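Local atomic coordinates of putative NADH-depentdent flavin oxidoreductase (Cupriavidus metallidurans, PDB entry 5OCS), a protein that is an FMN-containing ene-reductase of the Old Yellow Enzyme family and probably uses NADPH to reduce activated carbon-carbon double bonds. Residues 25-30 against 110-115; 71-76 against 164-169; 131-136 against 186-191; 280-285 against 315-320; 304-309 against 339-344. All coordinates share one frame; numbering follows the deposited sequence.

Interaction 1 of 5, residues 25-30 against 110-115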
# COMPACT_ATOMS: atom_id res chain seq x y z
N CYS D 25 -13.54 8.59 -2.90
CA CYS D 25 -12.93 9.74 -3.56
C CYS D 25 -11.58 10.06 -2.97
O CYS D 25 -11.43 10.09 -1.74
CB CYS D 25 -13.85 10.97 -3.46
SG CYS D 25 -15.33 10.74 -4.45
N GLN D 26 -10.60 10.31 -3.85
CA GLN D 26 -9.27 10.63 -3.43
C GLN D 26 -8.93 12.11 -3.70
O GLN D 26 -7.93 12.58 -3.16
CB GLN D 26 -8.24 9.73 -4.16
CG GLN D 26 -8.40 8.26 -3.86
CD GLN D 26 -8.22 8.00 -2.39
OE1 GLN D 26 -7.11 8.19 -1.86
NE2 GLN D 26 -9.28 7.63 -1.71
N TYR D 27 -9.71 12.80 -4.54
CA TYR D 27 -9.46 14.24 -4.81
C TYR D 27 -8.01 14.49 -5.21
O TYR D 27 -7.43 15.47 -4.80
CB TYR D 27 -9.84 15.09 -3.56
CG TYR D 27 -11.16 14.71 -2.96
CD1 TYR D 27 -12.35 15.23 -3.47
CD2 TYR D 27 -11.23 13.84 -1.86
CE1 TYR D 27 -13.59 14.84 -2.95
CE2 TYR D 27 -12.46 13.47 -1.31
CZ TYR D 27 -13.63 13.99 -1.87
OH TYR D 27 -14.85 13.63 -1.36
N SER D 28 -7.42 13.58 -5.98
CA SER D 28 -5.98 13.60 -6.28
C SER D 28 -5.67 13.51 -7.77
O SER D 28 -4.59 13.05 -8.16
CB SER D 28 -5.32 12.43 -5.53
OG SER D 28 -5.39 12.64 -4.14
N ALA D 29 -6.64 13.86 -8.62
CA ALA D 29 -6.47 13.87 -10.06
C ALA D 29 -6.16 15.30 -10.55
O ALA D 29 -6.38 16.29 -9.82
CB ALA D 29 -7.71 13.30 -10.75
N GLN D 30 -5.67 15.39 -11.76
CA GLN D 30 -5.34 16.70 -12.40
C GLN D 30 -6.07 16.74 -13.71
O GLN D 30 -5.75 15.98 -14.60
CB GLN D 30 -3.85 16.84 -12.67
CG GLN D 30 -3.02 17.05 -11.42
CD GLN D 30 -1.53 16.73 -11.59
OE1 GLN D 30 -1.10 16.04 -12.54
NE2 GLN D 30 -0.73 17.21 -10.64
N SER D 110 -17.11 21.89 -6.07
CA SER D 110 -16.87 22.03 -4.63
C SER D 110 -15.39 21.76 -4.28
O SER D 110 -14.62 21.23 -5.08
CB SER D 110 -17.74 21.08 -3.85
OG SER D 110 -19.11 21.39 -4.06
N GLU D 111 -15.01 22.15 -3.07
CA GLU D 111 -13.65 21.96 -2.58
C GLU D 111 -13.51 20.55 -2.04
O GLU D 111 -14.51 19.94 -1.64
CB GLU D 111 -13.33 22.97 -1.45
CG GLU D 111 -13.33 24.42 -1.88
CD GLU D 111 -12.11 24.85 -2.71
OE1 GLU D 111 -11.34 24.01 -3.22
OE2 GLU D 111 -11.94 26.05 -2.94
N ALA D 112 -12.29 20.05 -2.03
CA ALA D 112 -11.94 18.80 -1.38
C ALA D 112 -12.09 18.90 0.15
O ALA D 112 -12.17 20.02 0.69
CB ALA D 112 -10.53 18.39 -1.79
N PRO D 113 -12.20 17.75 0.86
CA PRO D 113 -12.49 17.82 2.33
C PRO D 113 -11.49 18.65 3.11
O PRO D 113 -11.87 19.46 3.95
CB PRO D 113 -12.43 16.34 2.75
CG PRO D 113 -12.81 15.58 1.51
CD PRO D 113 -12.24 16.37 0.36
N TRP D 114 -10.20 18.46 2.83
CA TRP D 114 -9.15 19.22 3.53
C TRP D 114 -9.17 20.72 3.21
O TRP D 114 -8.57 21.50 3.96
CB TRP D 114 -7.74 18.66 3.28
CG TRP D 114 -7.45 18.28 1.85
CD1 TRP D 114 -6.96 19.08 0.85
CD2 TRP D 114 -7.65 16.99 1.28
NE1 TRP D 114 -6.87 18.36 -0.31
CE2 TRP D 114 -7.28 17.07 -0.08
CE3 TRP D 114 -8.15 15.77 1.77
CZ2 TRP D 114 -7.36 15.97 -0.94
CZ3 TRP D 114 -8.23 14.70 0.94
CH2 TRP D 114 -7.81 14.79 -0.41
N ASP D 115 -9.86 21.11 2.15
CA ASP D 115 -10.08 22.52 1.83
C ASP D 115 -11.46 23.04 2.25
O ASP D 115 -11.84 24.13 1.86
CB ASP D 115 -9.85 22.75 0.34
CG ASP D 115 -8.41 22.46 -0.07
OD1 ASP D 115 -7.50 22.75 0.73
OD2 ASP D 115 -8.22 21.92 -1.17

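Interaction 2 of 5, residues 71-76 against 164-169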
# COMPACT_ATOMS: atom_id res chain seq x y z
N LEU D 71 -11.20 12.38 -10.06
CA LEU D 71 -10.89 11.46 -11.14
C LEU D 71 -11.97 11.58 -12.22
O LEU D 71 -13.14 11.78 -11.91
CB LEU D 71 -10.79 10.01 -10.62
CG LEU D 71 -10.14 9.05 -11.61
CD1 LEU D 71 -8.67 9.40 -11.88
CD2 LEU D 71 -10.31 7.63 -11.10
N GLY D 72 -11.54 11.56 -13.48
CA GLY D 72 -12.43 11.65 -14.61
C GLY D 72 -12.14 10.59 -15.65
O GLY D 72 -11.05 10.00 -15.68
N LEU D 73 -13.11 10.34 -16.50
CA LEU D 73 -12.92 9.51 -17.68
C LEU D 73 -13.65 10.09 -18.87
O LEU D 73 -14.56 9.46 -19.45
CB LEU D 73 -13.37 8.09 -17.37
CG LEU D 73 -12.91 7.03 -18.35
CD1 LEU D 73 -11.40 7.10 -18.59
CD2 LEU D 73 -13.35 5.66 -17.86
N TYR D 74 -13.26 11.32 -19.20
CA TYR D 74 -14.03 12.12 -20.14
C TYR D 74 -13.21 12.61 -21.33
O TYR D 74 -13.71 13.38 -22.17
CB TYR D 74 -14.79 13.26 -19.41
CG TYR D 74 -13.97 14.16 -18.48
CD1 TYR D 74 -13.00 15.03 -18.98
CD2 TYR D 74 -14.19 14.17 -17.11
CE1 TYR D 74 -12.27 15.88 -18.13
CE2 TYR D 74 -13.48 15.02 -16.25
CZ TYR D 74 -12.53 15.88 -16.75
OH TYR D 74 -11.82 16.69 -15.89
N ASN D 75 -11.98 12.10 -21.45
CA ASN D 75 -11.15 12.41 -22.61
C ASN D 75 -10.05 11.37 -22.73
O ASN D 75 -9.85 10.56 -21.81
CB ASN D 75 -10.60 13.83 -22.56
CG ASN D 75 -9.65 14.08 -21.43
OD1 ASN D 75 -8.87 13.22 -21.06
ND2 ASN D 75 -9.68 15.29 -20.89
N ASP D 76 -9.32 11.39 -23.83
CA ASP D 76 -8.26 10.41 -24.05
C ASP D 76 -7.17 10.44 -22.97
O ASP D 76 -6.63 9.39 -22.60
CB ASP D 76 -7.59 10.67 -25.42
CG ASP D 76 -8.46 10.28 -26.59
OD1 ASP D 76 -9.58 9.76 -26.43
OD2 ASP D 76 -8.02 10.51 -27.72
N ALA D 164 -18.49 4.85 -20.16
CA ALA D 164 -18.64 3.41 -20.07
C ALA D 164 -17.85 2.67 -21.18
O ALA D 164 -17.25 1.65 -20.90
CB ALA D 164 -20.09 3.04 -20.17
N LYS D 165 -17.82 3.23 -22.38
CA LYS D 165 -17.04 2.65 -23.47
C LYS D 165 -15.54 2.76 -23.21
O LYS D 165 -14.79 1.83 -23.52
CB LYS D 165 -17.40 3.29 -24.81
CG LYS D 165 -18.81 2.91 -25.27
CD LYS D 165 -19.15 3.67 -26.53
CE LYS D 165 -20.54 3.37 -27.07
NZ LYS D 165 -20.80 4.23 -28.27
N ARG D 166 -15.11 3.89 -22.63
CA ARG D 166 -13.70 4.03 -22.26
C ARG D 166 -13.31 3.02 -21.20
O ARG D 166 -12.25 2.38 -21.29
CB ARG D 166 -13.36 5.44 -21.80
CG ARG D 166 -13.51 6.50 -22.86
CD ARG D 166 -13.02 7.80 -22.30
NE ARG D 166 -13.24 8.95 -23.18
CZ ARG D 166 -12.43 9.31 -24.17
NH1 ARG D 166 -11.32 8.62 -24.43
NH2 ARG D 166 -12.72 10.38 -24.92
N ALA D 167 -14.20 2.83 -20.22
CA ALA D 167 -13.96 1.86 -19.16
C ALA D 167 -13.85 0.45 -19.75
O ALA D 167 -12.96 -0.32 -19.36
CB ALA D 167 -15.04 1.94 -18.08
N ALA D 168 -14.72 0.11 -20.68
CA ALA D 168 -14.68 -1.21 -21.33
C ALA D 168 -13.33 -1.40 -22.06
O ALA D 168 -12.70 -2.46 -21.95
CB ALA D 168 -15.85 -1.39 -22.28
N ARG D 169 -12.90 -0.37 -22.77
CA ARG D 169 -11.63 -0.41 -23.53
C ARG D 169 -10.39 -0.54 -22.62
O ARG D 169 -9.41 -1.16 -22.98
CB ARG D 169 -11.49 0.85 -24.35
CG ARG D 169 -10.34 0.86 -25.33
CD ARG D 169 -10.59 1.80 -26.48
NE ARG D 169 -10.83 3.16 -26.03
CZ ARG D 169 -11.44 4.12 -26.73
NH1 ARG D 169 -11.87 3.90 -27.96
NH2 ARG D 169 -11.59 5.32 -26.21
O HOH W 1 -15.70 9.63 -22.00

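Interaction 3 of 5, residues 131-136 against 186-191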
# COMPACT_ATOMS: atom_id res chain seq x y z
N PHE D 131 -25.29 21.70 -12.79
CA PHE D 131 -26.52 21.31 -13.43
C PHE D 131 -27.28 20.34 -12.54
O PHE D 131 -26.66 19.55 -11.77
CB PHE D 131 -26.21 20.66 -14.80
CG PHE D 131 -25.54 21.63 -15.74
CD1 PHE D 131 -26.31 22.59 -16.40
CD2 PHE D 131 -24.16 21.68 -15.85
CE1 PHE D 131 -25.69 23.54 -17.22
CE2 PHE D 131 -23.54 22.62 -16.67
CZ PHE D 131 -24.31 23.56 -17.36
N ALA D 132 -28.60 20.37 -12.66
CA ALA D 132 -29.48 19.60 -11.79
C ALA D 132 -30.86 19.45 -12.38
O ALA D 132 -31.21 20.13 -13.38
CB ALA D 132 -29.58 20.31 -10.43
N PRO D 133 -31.69 18.59 -11.76
CA PRO D 133 -33.04 18.53 -12.31
C PRO D 133 -33.79 19.86 -12.19
O PRO D 133 -34.60 20.19 -13.07
CB PRO D 133 -33.71 17.44 -11.48
CG PRO D 133 -32.85 17.25 -10.28
CD PRO D 133 -31.44 17.50 -10.79
N SER D 134 -33.52 20.59 -11.11
CA SER D 134 -34.15 21.89 -10.85
C SER D 134 -33.17 22.91 -10.26
O SER D 134 -32.16 22.52 -9.61
CB SER D 134 -35.31 21.73 -9.87
OG SER D 134 -36.31 20.79 -10.31
N ALA D 135 -33.51 24.21 -10.40
CA ALA D 135 -32.66 25.36 -10.00
C ALA D 135 -32.74 25.68 -8.47
O ALA D 135 -33.10 26.79 -8.04
CB ALA D 135 -33.03 26.59 -10.87
N VAL D 136 -32.38 24.69 -7.67
CA VAL D 136 -32.52 24.73 -6.23
C VAL D 136 -31.18 24.29 -5.68
O VAL D 136 -30.71 23.23 -6.02
CB VAL D 136 -33.62 23.78 -5.69
CG1 VAL D 136 -33.90 24.09 -4.21
CG2 VAL D 136 -34.90 23.91 -6.50
N HIS D 186 -29.46 10.95 -7.76
CA HIS D 186 -30.23 11.03 -6.51
C HIS D 186 -31.12 12.33 -6.51
O HIS D 186 -32.26 12.31 -6.02
CB HIS D 186 -29.26 10.99 -5.34
CG HIS D 186 -29.90 10.81 -4.00
ND1 HIS D 186 -29.15 10.52 -2.87
CD2 HIS D 186 -31.18 10.88 -3.58
CE1 HIS D 186 -29.95 10.42 -1.82
NE2 HIS D 186 -31.19 10.64 -2.23
N GLN D 187 -30.58 13.42 -7.07
CA GLN D 187 -31.31 14.67 -7.19
C GLN D 187 -32.58 14.46 -8.01
O GLN D 187 -33.59 15.04 -7.67
CB GLN D 187 -30.47 15.77 -7.83
CG GLN D 187 -29.35 16.23 -6.92
CD GLN D 187 -28.17 16.86 -7.65
OE1 GLN D 187 -28.35 17.57 -8.64
NE2 GLN D 187 -26.94 16.67 -7.10
N PHE D 188 -32.52 13.67 -9.07
CA PHE D 188 -33.70 13.34 -9.84
C PHE D 188 -34.65 12.46 -9.04
O PHE D 188 -35.88 12.67 -9.10
CB PHE D 188 -33.38 12.67 -11.17
CG PHE D 188 -33.12 13.63 -12.30
CD1 PHE D 188 -31.85 14.17 -12.49
CD2 PHE D 188 -34.12 13.99 -13.19
CE1 PHE D 188 -31.59 15.03 -13.55
CE2 PHE D 188 -33.87 14.83 -14.24
CZ PHE D 188 -32.60 15.38 -14.43
N LEU D 189 -34.11 11.50 -8.29
CA LEU D 189 -34.93 10.60 -7.51
C LEU D 189 -35.74 11.34 -6.43
O LEU D 189 -36.84 10.92 -6.09
CB LEU D 189 -34.12 9.51 -6.82
CG LEU D 189 -33.45 8.54 -7.82
CD1 LEU D 189 -32.47 7.66 -7.08
CD2 LEU D 189 -34.46 7.68 -8.55
N SER D 190 -35.14 12.38 -5.88
CA SER D 190 -35.65 13.01 -4.65
C SER D 190 -36.54 14.20 -4.89
O SER D 190 -36.11 15.18 -5.53
CB SER D 190 -34.50 13.46 -3.72
OG SER D 190 -35.05 14.09 -2.56
N PRO D 191 -37.76 14.17 -4.33
CA PRO D 191 -38.59 15.40 -4.38
C PRO D 191 -38.01 16.65 -3.73
O PRO D 191 -38.49 17.75 -3.97
CB PRO D 191 -39.85 14.97 -3.61
CG PRO D 191 -39.94 13.55 -3.86
CD PRO D 191 -38.52 13.04 -3.79

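Interaction 4 of 5, residues 280-285 against 315-320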
# COMPACT_ATOMS: atom_id res chain seq x y z
N GLY D 280 -32.57 -6.05 14.94
CA GLY D 280 -31.16 -5.69 15.22
C GLY D 280 -30.21 -6.03 14.07
O GLY D 280 -29.01 -6.21 14.30
N TYR D 281 -30.71 -6.04 12.85
CA TYR D 281 -29.81 -6.12 11.67
C TYR D 281 -28.82 -4.94 11.71
O TYR D 281 -29.19 -3.84 12.11
CB TYR D 281 -30.57 -6.04 10.37
CG TYR D 281 -31.63 -7.09 10.21
CD1 TYR D 281 -31.35 -8.45 10.36
CD2 TYR D 281 -32.92 -6.72 9.86
CE1 TYR D 281 -32.35 -9.41 10.19
CE2 TYR D 281 -33.91 -7.65 9.68
CZ TYR D 281 -33.63 -8.98 9.87
OH TYR D 281 -34.68 -9.84 9.69
N GLN D 282 -27.59 -5.18 11.28
CA GLN D 282 -26.62 -4.11 11.13
C GLN D 282 -26.93 -3.22 9.95
O GLN D 282 -26.68 -2.02 10.04
CB GLN D 282 -25.21 -4.67 11.01
CG GLN D 282 -24.70 -5.38 12.25
CD GLN D 282 -23.31 -5.95 12.03
OE1 GLN D 282 -22.32 -5.20 11.96
NE2 GLN D 282 -23.22 -7.26 11.92
N VAL D 283 -27.41 -3.81 8.84
CA VAL D 283 -27.75 -3.08 7.58
C VAL D 283 -29.21 -3.40 7.24
O VAL D 283 -29.52 -4.16 6.33
CB VAL D 283 -26.72 -3.41 6.46
CG1 VAL D 283 -25.41 -2.72 6.81
CG2 VAL D 283 -26.46 -4.92 6.29
N PRO D 284 -30.14 -2.83 8.02
CA PRO D 284 -31.54 -3.25 7.85
C PRO D 284 -32.18 -2.97 6.48
O PRO D 284 -33.07 -3.73 5.99
CB PRO D 284 -32.27 -2.48 8.99
CG PRO D 284 -31.38 -1.37 9.35
CD PRO D 284 -29.98 -1.88 9.12
N TYR D 285 -31.74 -1.89 5.84
CA TYR D 285 -32.31 -1.52 4.59
C TYR D 285 -31.80 -2.47 3.50
O TYR D 285 -32.56 -2.92 2.67
CB TYR D 285 -32.00 -0.08 4.25
CG TYR D 285 -32.55 0.88 5.29
CD1 TYR D 285 -33.91 0.82 5.69
CD2 TYR D 285 -31.74 1.85 5.88
CE1 TYR D 285 -34.42 1.72 6.63
CE2 TYR D 285 -32.23 2.73 6.83
CZ TYR D 285 -33.59 2.69 7.17
OH TYR D 285 -34.09 3.56 8.14
N ASN D 315 -26.01 -13.72 8.57
CA ASN D 315 -27.40 -13.37 8.89
C ASN D 315 -28.24 -12.95 7.67
O ASN D 315 -29.35 -12.42 7.82
CB ASN D 315 -27.39 -12.29 9.99
CG ASN D 315 -28.71 -12.20 10.76
OD1 ASN D 315 -29.40 -13.23 10.98
ND2 ASN D 315 -29.09 -10.97 11.18
N ASN D 316 -27.73 -13.19 6.45
CA ASN D 316 -28.45 -12.95 5.23
C ASN D 316 -28.90 -11.49 5.04
O ASN D 316 -29.97 -11.22 4.47
CB ASN D 316 -29.64 -13.92 5.12
CG ASN D 316 -29.18 -15.36 4.92
OD1 ASN D 316 -28.64 -15.69 3.89
ND2 ASN D 316 -29.38 -16.21 5.93
N GLU D 317 -28.10 -10.55 5.56
CA GLU D 317 -28.39 -9.12 5.43
C GLU D 317 -27.90 -8.59 4.08
O GLU D 317 -28.46 -7.62 3.60
CB GLU D 317 -27.81 -8.30 6.58
CG GLU D 317 -28.44 -8.58 7.94
CD GLU D 317 -27.75 -7.93 9.12
OE1 GLU D 317 -27.28 -6.78 9.02
OE2 GLU D 317 -27.69 -8.56 10.19
N ALA D 318 -26.86 -9.20 3.50
CA ALA D 318 -26.30 -8.77 2.23
C ALA D 318 -25.51 -9.92 1.63
O ALA D 318 -25.13 -10.85 2.36
CB ALA D 318 -25.39 -7.53 2.42
N ASP D 319 -25.27 -9.87 0.33
CA ASP D 319 -24.43 -10.84 -0.36
C ASP D 319 -22.98 -10.41 -0.49
O ASP D 319 -22.08 -11.26 -0.53
CB ASP D 319 -25.00 -11.07 -1.75
CG ASP D 319 -26.45 -11.45 -1.69
OD1 ASP D 319 -26.69 -12.50 -1.06
OD2 ASP D 319 -27.31 -10.72 -2.21
N ILE D 320 -22.77 -9.10 -0.54
CA ILE D 320 -21.44 -8.51 -0.63
C ILE D 320 -21.43 -7.34 0.35
O ILE D 320 -22.46 -6.64 0.50
CB ILE D 320 -21.17 -8.02 -2.06
CG1 ILE D 320 -21.07 -9.22 -3.02
CG2 ILE D 320 -19.91 -7.16 -2.10
CD1 ILE D 320 -21.09 -8.81 -4.46
O HOH W 2 -25.72 -8.80 11.79

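Interaction 5 of 5, residues 304-309 against 339-344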
# COMPACT_ATOMS: atom_id res chain seq x y z
N THR D 304 -15.71 -2.19 11.33
CA THR D 304 -14.25 -2.33 11.39
C THR D 304 -13.81 -3.77 11.69
O THR D 304 -12.67 -4.10 11.45
CB THR D 304 -13.62 -1.41 12.47
OG1 THR D 304 -14.08 -1.83 13.77
CG2 THR D 304 -14.01 0.08 12.21
N GLU D 305 -14.70 -4.60 12.23
CA GLU D 305 -14.29 -5.96 12.69
C GLU D 305 -14.75 -7.06 11.78
O GLU D 305 -15.87 -7.04 11.26
CB GLU D 305 -14.83 -6.22 14.10
CG GLU D 305 -14.49 -5.16 15.14
CD GLU D 305 -13.00 -4.82 15.18
OE1 GLU D 305 -12.14 -5.72 15.44
OE2 GLU D 305 -12.67 -3.64 14.92
N ALA D 306 -13.91 -8.09 11.62
CA ALA D 306 -14.23 -9.25 10.82
C ALA D 306 -15.56 -9.87 11.22
O ALA D 306 -16.36 -10.23 10.35
CB ALA D 306 -13.15 -10.30 10.91
N GLU D 307 -15.77 -9.96 12.54
CA GLU D 307 -16.95 -10.59 13.10
C GLU D 307 -18.21 -9.83 12.71
O GLU D 307 -19.25 -10.44 12.49
CB GLU D 307 -16.82 -10.73 14.62
CG GLU D 307 -15.62 -11.56 15.07
CD GLU D 307 -14.25 -10.84 15.07
OE1 GLU D 307 -14.12 -9.61 14.75
OE2 GLU D 307 -13.25 -11.54 15.39
N GLN D 308 -18.11 -8.51 12.59
CA GLN D 308 -19.24 -7.69 12.14
C GLN D 308 -19.61 -8.00 10.69
O GLN D 308 -20.78 -8.21 10.33
CB GLN D 308 -18.94 -6.20 12.27
CG GLN D 308 -18.74 -5.66 13.67
CD GLN D 308 -18.31 -4.19 13.60
OE1 GLN D 308 -17.25 -3.89 13.13
NE2 GLN D 308 -19.19 -3.28 13.98
N ALA D 309 -18.59 -8.06 9.82
CA ALA D 309 -18.83 -8.39 8.42
C ALA D 309 -19.36 -9.81 8.21
O ALA D 309 -20.30 -10.02 7.46
CB ALA D 309 -17.55 -8.18 7.64
N ALA D 339 -7.54 -14.16 8.86
CA ALA D 339 -6.87 -14.74 10.03
C ALA D 339 -7.88 -14.96 11.16
O ALA D 339 -7.81 -15.98 11.85
CB ALA D 339 -5.74 -13.86 10.51
N LYS D 340 -8.78 -14.01 11.38
CA LYS D 340 -9.76 -14.15 12.48
C LYS D 340 -10.78 -15.23 12.18
O LYS D 340 -11.25 -15.89 13.09
CB LYS D 340 -10.50 -12.83 12.76
CG LYS D 340 -9.79 -11.78 13.64
CD LYS D 340 -10.25 -10.37 13.25
CE LYS D 340 -10.43 -9.35 14.37
NZ LYS D 340 -11.23 -8.16 13.88
N LEU D 341 -11.14 -15.40 10.93
CA LEU D 341 -12.24 -16.26 10.50
C LEU D 341 -11.79 -17.63 9.95
O LEU D 341 -12.62 -18.39 9.46
CB LEU D 341 -13.08 -15.50 9.46
CG LEU D 341 -13.79 -14.25 10.01
CD1 LEU D 341 -14.51 -13.52 8.89
CD2 LEU D 341 -14.80 -14.59 11.11
N GLY D 342 -10.50 -17.93 10.02
CA GLY D 342 -9.98 -19.20 9.54
C GLY D 342 -10.00 -19.40 8.03
O GLY D 342 -10.08 -20.52 7.55
N ALA D 343 -9.86 -18.32 7.27
CA ALA D 343 -9.90 -18.38 5.83
C ALA D 343 -8.52 -18.03 5.26
O ALA D 343 -7.59 -17.73 5.98
CB ALA D 343 -10.95 -17.41 5.31
N SER D 344 -8.43 -18.03 3.95
CA SER D 344 -7.19 -17.66 3.30
C SER D 344 -7.47 -16.63 2.24
O SER D 344 -8.61 -16.41 1.85
CB SER D 344 -6.46 -18.91 2.80
OG SER D 344 -7.14 -19.60 1.79

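Interaction 1 of 5, residues 25-30 against 110-115
Tyr27 makes a buried, largely apolar and aromatic contact with Ala112, Pro113 and Trp114, joining the loop that follows the first barrel strand, 19-21, to the long loop after strand 96-102. No hydrogen bond links the two segments. Tyr27 and Pro113 meet tip to tip: Pro113 CD lies over the centre of the phenol ring as a CH-pi contact, 3.4 Å from its centroid and 15° off the normal. Trp114 takes the tyrosine differently, in an offset edge-to-face pair. The edge of the Tyr27 ring turns toward the face of the Trp114 six-membered ring, with centroids 5.7 Å apart and planes at 90°. Trp114 CG itself is set between the backbone N and the carbonyl carbon (chi1 44°). At the root of the tyrosine, Tyr27 CB packs 3.8 Å from Ala112 CB and 3.7 Å from Trp114 CZ2. The rim of the indole also reaches the backbone, Gln26 O lying near the ring plane 3.5 Å from Trp114 CH2. That same Gln26 O accepts a 2.7 Å bond from Ser28 OG, which stands above the carbonyl plane. The second subunit reaches this region, its Phe368 packing on Pro113 and its Gln350 bonding Ser28 OG. Cys25, at the start of the same loop, is an FMN-binding residue of this protein, which places the cluster near the flavin end of a TIM barrel of the Old Yellow Enzyme type.

Interaction 2 of 5, residues 71-76 against 164-169
Arg166, on the outer helix 150-169 of the TIM barrel, reaches across to the segment 71-76 that leads from strand 52-59 into helix 76-92. The apolar part of the contact is made by its stem. Arg166 CB rests 3.8 Å from Leu73 CG, the leucine and the arginine stem running alongside one another in opposite senses; Leu73 CD2 goes on to Ala167 CB at 4.1 Å. With the chain extended from CG to NE, the guanidinium is carried beyond the leucine to the start of the neighbouring helix. There one of its faces lies against the backbone of Asn75, whose carbonyl carbon C is 3.3 Å above the plane and toward the rim. Asn75 is the N-cap of helix 76-92, its OD1 taking the N-H of Asn78, while its own N is buried here without a partner.

The charged part centres on Arg166 NH1, which has a second acid, Glu79, one helical turn beyond Asp76; Glu79 also pairs with Arg169. A water links the guanidinium to the backbone, accepting from Arg166 NE at 2.8 Å and donating to Leu73 O. Asp76 comes in crosswise, at about a right angle to the arginine, and its OD1 takes a 2.9 Å, nearly straight bond (169°) from Arg166 NH1 on the anti lone pair, close to the guanidinium plane.

Interaction 3 of 5, residues 131-136 against 186-191
The ring of Phe188 has Pro133 over one face: Pro133 CB stands above the centre, 3.6 Å from the centroid and just 4° off the normal, a nearly ideal CH-pi contact. Pro133 CD also lies 3.7 Å from Phe188 CE1. Phe210, on helix 204-221, meets the phenylalanine as well, with ring planes at about 45°. The other flat group is the amide of Gln187. Its OE1 comes within 3.5 Å of Ala132 CB, a van der Waals touch; the amide's hydrogen bonds go elsewhere: OE1 accepts from Arg106 N, and NE2 donates to Gly182 O and Ala104 O.

Pro133 thus sits in the angle between two consecutive residues of helix 184-189. Its CB faces the phenylalanine ring, while CD packs 3.6 Å from Gln187 CB and CG approaches Gln187 O at 3.5 Å. Gln187 CG is anti to the carbonyl carbon (chi1 -69°), and the chain beyond it is extended and crosses the proline at about a right angle. The contact fastens the end of the short strand 131-132, part of the excursion after barrel strand 96-102, onto the helix that follows strand 175-179 of the TIM barrel. No hydrogen bond crosses between the segments, so their association rests on shape and CH-pi packing, while the buried polar amide is satisfied by other backbone groups.

Interaction 4 of 5, residues 280-285 against 315-320
Glu317 meets the backbone of the other segment directly through one carboxylate oxygen, and water and its own segment through the other. The tightly packed side is OE1, which faces two successive backbone N-H groups of the 280-285 turn. Val283 N gives a 3.0 Å bond at 164°, arriving nearly along the C-O axis of the carboxylate; Gln282 N is closer, at 2.8 Å, but so bent (120°) that the bond is weak. Val283 CG2 presses in as well, 3.4 Å from Glu317 OE1 and 3.7 Å from Glu317 CB. With CG anti to the carbonyl carbon (chi1 -67°) and the chain extended beyond it, the glutamate reaches from its own loop to the other.

The segments flank helix ends on one side of the TIM barrel. Val283 is the N-cap of helix 284-293, while helix 306-314 finishes in a Schellman motif with Asn316 as its C-prime residue and Glu317 N turned back to Ile312 O. The carboxylate therefore ties the end of one helix to the start of another, and the helix N-terminus would probably help stabilise its negative charge.

On the solvent side a water bridges Glu317 OE2 to Gln282 NE2, which also donates to Gln308 O. Exposed Asn315 gives Glu317 OE2 a 3.0 Å bond from ND2 on the anti lone pair, and Asn315 ND2 also lies at the edge of the Tyr281 ring, 3.5 Å from CD1.

Interaction 5 of 5, residues 304-309 against 339-344
Lys340 NZ is shared by two carboxylates, those of Glu305 and Glu307, in a salt-bridge network on the surface of the TIM barrel. The acids stand at the start of helix 306-314, the lysine near the end of helix 333-341. The closer bond, 3.0 Å from Lys340 NZ to Glu305 OE1, comes in from above the carboxylate plane, 44° out of it; the one to Glu307 OE1 is weak at 3.3 Å. A bend at chi3 (143°) swings Lys340 CE out of the fully extended line, and both glutamates are bent at chi2, which turns CD aside from an extended course. Beside the charges lies a small apolar patch. Ala306 CB touches Lys340 CD at 3.7 Å and Leu341 CD1 at 4.0 Å, and Ala306 also packs on Ala337.

The acid side is braced from within its own segment. Glu305 is the N-cap, and Gln308, three residues on, returns its OE1 to accept from the backbone N-H groups of both Thr304 and Glu305. Glu305 is held at its second oxygen too: Thr304 OG1 donates to Glu305 OE2 on the anti lone pair at 2.6 Å.

In the fold
Interactions 1 and 3 are buried and carried by CH-pi and other apolar packing, with no hydrogen bond between their segments. Interactions 2 and 4 are partly buried and mix apolar packing with a charged side chain at a helix start, each with a bridging water. Interaction 5 lies at the surface and relies most on charge. Interactions 1 and 2 adjoin through Ala29 and Leu71, and interactions 4 and 5 share helix 306-314, its end in one and its start in the other, joined by Gln282 and Gln308. Interactions 2 and 4 lie on opposite sides of the chain's centre, with centres about 33 Å apart.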